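Long-range contact in 2,3-dihydroxybenzoate-AMP ligase (Mycobacterium smegmatis, PDB 5KEI), which belongs to the ANL superfamily of AMP-binding enzymes, with a large AMP-binding domain followed by a smaller C-terminal domain: residues Glu373-Arg378 against Gly444-Tyr449. Numbering follows the deposited sequence.
Sequences ENTQGR and GPLAGY
One face of the Tyr449 ring carries the aliphatic part of Arg378: CD sits 4.0 Å from the ring centroid, nearer the ring's margin than its middle, in a CH-pi contact. At the ring's edge, in its plane, lie Gly377 CA and Leu446 O. The guanidinium lies past CD at the hydroxyl end of the ring, its plane 85° from the ring's, with Tyr449 CZ, the hydroxyl and a water at its own edge. This is where two sheets of the ANL-type AMP-binding fold meet: the hairpin loop between strands 432-440 and 450-455 of the antiparallel sheet packs on the link from helix 369-374 to edge strand 378-379 of the large mixed sheet. Backbone hydrogen bonds between Leu450 and both Gln376 and Gly377 continue the junction into strand 450-455.

In Arg378, CG is tucked between the backbone N and the carbonyl carbon (chi1 63°), and the straight chain to NE slants over the ring. In the loop, a type I turn from Gly444 to Ala447 overlaps a type II turn from Leu446 to Tyr449, with Tyr449 N bonded to Leu446 O. Leu446 points its side chain at the link, and the CB of Tyr449 lies beside Thr375, the first residue to leave the helix. The Thr375 methyl CG2 wedges between them, 3.6 Å from Tyr449 CB and 3.9 Å from Leu446 CD2, while OG1 bonds back to Val371 O and takes a weak bond from Gly377 N. Leu446 CD1 also reaches Asn374 CB, and Val371 of the helix touches the side chains of Leu446 and Tyr449.

Tyr449 OH, weakly bonded to Asp367 as well, receives a weak but nearly straight bond from Arg378 NE (3.2 Å, 168°); the water joins that hydroxyl, at 3.0 Å, to Arg378 NH2.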
ATOM      1  N   GLU A 373       0.344  23.249   8.053  1.00 31.61           N
ATOM      2  CA  GLU A 373      -1.101  23.379   7.951  1.00 31.79           C
ATOM      3  C   GLU A 373      -1.581  23.521   6.504  1.00 31.84           C
ATOM      4  O   GLU A 373      -2.734  23.234   6.218  1.00 31.38           O
ATOM      5  CB  GLU A 373      -1.595  24.564   8.804  1.00 31.31           C
ATOM      6  CG  GLU A 373      -1.481  24.303  10.314  1.00 37.68           C
ATOM      7  CD  GLU A 373      -2.056  25.409  11.212  1.00 42.51           C
ATOM      8  OE1 GLU A 373      -2.590  26.415  10.693  1.00 47.13           O
ATOM      9  OE2 GLU A 373      -1.971  25.263  12.457  1.00 43.37           O
ATOM     10  N   ASN A 374      -0.710  23.921   5.584  1.00 29.80           N
ATOM     11  CA  ASN A 374      -1.177  24.151   4.220  1.00 30.19           C
ATOM     12  C   ASN A 374      -0.497  23.323   3.141  1.00 31.66           C
ATOM     13  O   ASN A 374      -0.747  23.550   1.952  1.00 26.32           O
ATOM     14  CB  ASN A 374      -1.028  25.627   3.852  1.00 30.67           C
ATOM     15  CG  ASN A 374      -1.838  26.523   4.749  1.00 31.12           C
ATOM     16  OD1 ASN A 374      -3.002  26.793   4.479  1.00 34.33           O
ATOM     17  ND2 ASN A 374      -1.224  26.994   5.825  1.00 28.92           N
ATOM     18  N   THR A 375       0.383  22.400   3.535  1.00 30.24           N
ATOM     19  CA  THR A 375       1.070  21.553   2.553  1.00 31.04           C
ATOM     20  C   THR A 375       0.914  20.073   2.889  1.00 28.07           C
ATOM     21  O   THR A 375       0.592  19.716   4.018  1.00 28.70           O
ATOM     22  CB  THR A 375       2.603  21.887   2.436  1.00 32.08           C
ATOM     23  OG1 THR A 375       3.322  21.370   3.568  1.00 31.04           O
ATOM     24  CG2 THR A 375       2.828  23.389   2.331  1.00 32.21           C
ATOM     25  N   GLN A 376       1.151  19.210   1.908  1.00 28.14           N
ATOM     26  CA  GLN A 376       1.237  17.782   2.185  1.00 30.71           C
ATOM     27  C   GLN A 376       2.696  17.298   2.050  1.00 30.96           C
ATOM     28  O   GLN A 376       2.943  16.189   1.572  1.00 27.00           O
ATOM     29  CB  GLN A 376       0.309  16.982   1.257  1.00 30.66           C
ATOM     30  CG  GLN A 376      -1.183  17.119   1.555  1.00 27.31           C
ATOM     31  CD  GLN A 376      -1.713  18.534   1.389  1.00 31.68           C
ATOM     32  OE1 GLN A 376      -1.801  19.059   0.265  1.00 30.04           O
ATOM     33  NE2 GLN A 376      -2.081  19.165   2.516  1.00 26.79           N
ATOM     34  N   GLY A 377       3.650  18.135   2.467  1.00 28.04           N
ATOM     35  CA  GLY A 377       5.050  17.731   2.566  1.00 28.97           C
ATOM     36  C   GLY A 377       5.886  17.768   1.296  1.00 30.67           C
ATOM     37  O   GLY A 377       5.515  18.416   0.316  1.00 36.93           O
ATOM     38  N   ARG A 378       7.036  17.101   1.314  1.00 25.54           N
ATOM     39  CA  ARG A 378       7.885  17.004   0.128  1.00 27.97           C
ATOM     40  C   ARG A 378       8.624  15.664   0.232  1.00 25.59           C
ATOM     41  O   ARG A 378       8.613  15.059   1.316  1.00 24.24           O
ATOM     42  CB  ARG A 378       8.845  18.228   0.007  1.00 29.11           C
ATOM     43  CG  ARG A 378       9.856  18.396   1.135  1.00 29.09           C
ATOM     44  CD  ARG A 378      10.721  19.665   0.996  1.00 32.84           C
ATOM     45  NE  ARG A 378      11.474  19.873   2.231  1.00 32.12           N
ATOM     46  CZ  ARG A 378      12.669  19.346   2.474  1.00 28.41           C
ATOM     47  NH1 ARG A 378      13.263  18.612   1.553  1.00 32.89           N
ATOM     48  NH2 ARG A 378      13.275  19.547   3.636  1.00 31.20           N
ATOM     49  N   GLY A 444       7.055  31.785  -2.617  1.00 48.61           N
ATOM     50  CA  GLY A 444       6.435  31.996  -1.324  1.00 41.33           C
ATOM     51  C   GLY A 444       7.061  31.168  -0.213  1.00 45.80           C
ATOM     52  O   GLY A 444       8.091  30.510  -0.420  1.00 45.05           O
ATOM     53  N   PRO A 445       6.436  31.191   0.980  1.00 44.94           N
ATOM     54  CA  PRO A 445       6.912  30.432   2.148  1.00 43.04           C
ATOM     55  C   PRO A 445       6.618  28.931   2.054  1.00 42.94           C
ATOM     56  O   PRO A 445       7.207  28.151   2.814  1.00 37.48           O
ATOM     57  CB  PRO A 445       6.151  31.071   3.316  1.00 41.39           C
ATOM     58  CG  PRO A 445       4.900  31.618   2.699  1.00 40.68           C
ATOM     59  CD  PRO A 445       5.275  32.048   1.303  1.00 39.56           C
ATOM     60  N   LEU A 446       5.739  28.545   1.125  1.00 41.46           N
ATOM     61  CA  LEU A 446       5.403  27.136   0.904  1.00 40.44           C
ATOM     62  C   LEU A 446       6.191  26.563  -0.267  1.00 40.25           C
ATOM     63  O   LEU A 446       5.891  25.469  -0.747  1.00 40.85           O
ATOM     64  CB  LEU A 446       3.901  26.956   0.645  1.00 36.97           C
ATOM     65  CG  LEU A 446       2.924  27.612   1.626  1.00 34.80           C
ATOM     66  CD1 LEU A 446       1.490  27.267   1.264  1.00 35.23           C
ATOM     67  CD2 LEU A 446       3.231  27.231   3.077  1.00 36.41           C
ATOM     68  N   ALA A 447       7.198  27.300  -0.718  1.00 43.20           N
ATOM     69  CA  ALA A 447       8.013  26.880  -1.857  1.00 44.29           C
ATOM     70  C   ALA A 447       8.705  25.541  -1.609  1.00 41.41           C
ATOM     71  O   ALA A 447       9.273  25.318  -0.545  1.00 39.34           O
ATOM     72  CB  ALA A 447       9.049  27.945  -2.181  1.00 39.29           C
ATOM     73  N   GLY A 448       8.666  24.659  -2.603  1.00 41.89           N
ATOM     74  CA  GLY A 448       9.294  23.349  -2.486  1.00 35.59           C
ATOM     75  C   GLY A 448       8.314  22.269  -2.060  1.00 36.49           C
ATOM     76  O   GLY A 448       8.577  21.072  -2.216  1.00 36.07           O
ATOM     77  N   TYR A 449       7.171  22.691  -1.529  1.00 34.61           N
ATOM     78  CA  TYR A 449       6.216  21.749  -0.973  1.00 33.84           C
ATOM     79  C   TYR A 449       5.072  21.447  -1.941  1.00 35.27           C
ATOM     80  O   TYR A 449       4.778  22.219  -2.858  1.00 35.80           O
ATOM     81  CB  TYR A 449       5.698  22.266   0.376  1.00 32.01           C
ATOM     82  CG  TYR A 449       6.749  22.100   1.457  1.00 32.93           C
ATOM     83  CD1 TYR A 449       6.752  20.978   2.281  1.00 27.27           C
ATOM     84  CD2 TYR A 449       7.774  23.042   1.617  1.00 34.90           C
ATOM     85  CE1 TYR A 449       7.737  20.797   3.258  1.00 32.01           C
ATOM     86  CE2 TYR A 449       8.770  22.872   2.586  1.00 33.43           C
ATOM     87  CZ  TYR A 449       8.749  21.740   3.405  1.00 37.70           C
ATOM     88  OH  TYR A 449       9.725  21.556   4.376  1.00 32.54           O
TER
HETATM   89  O   HOH W   1      12.260  21.579   5.933  1.00 32.37           O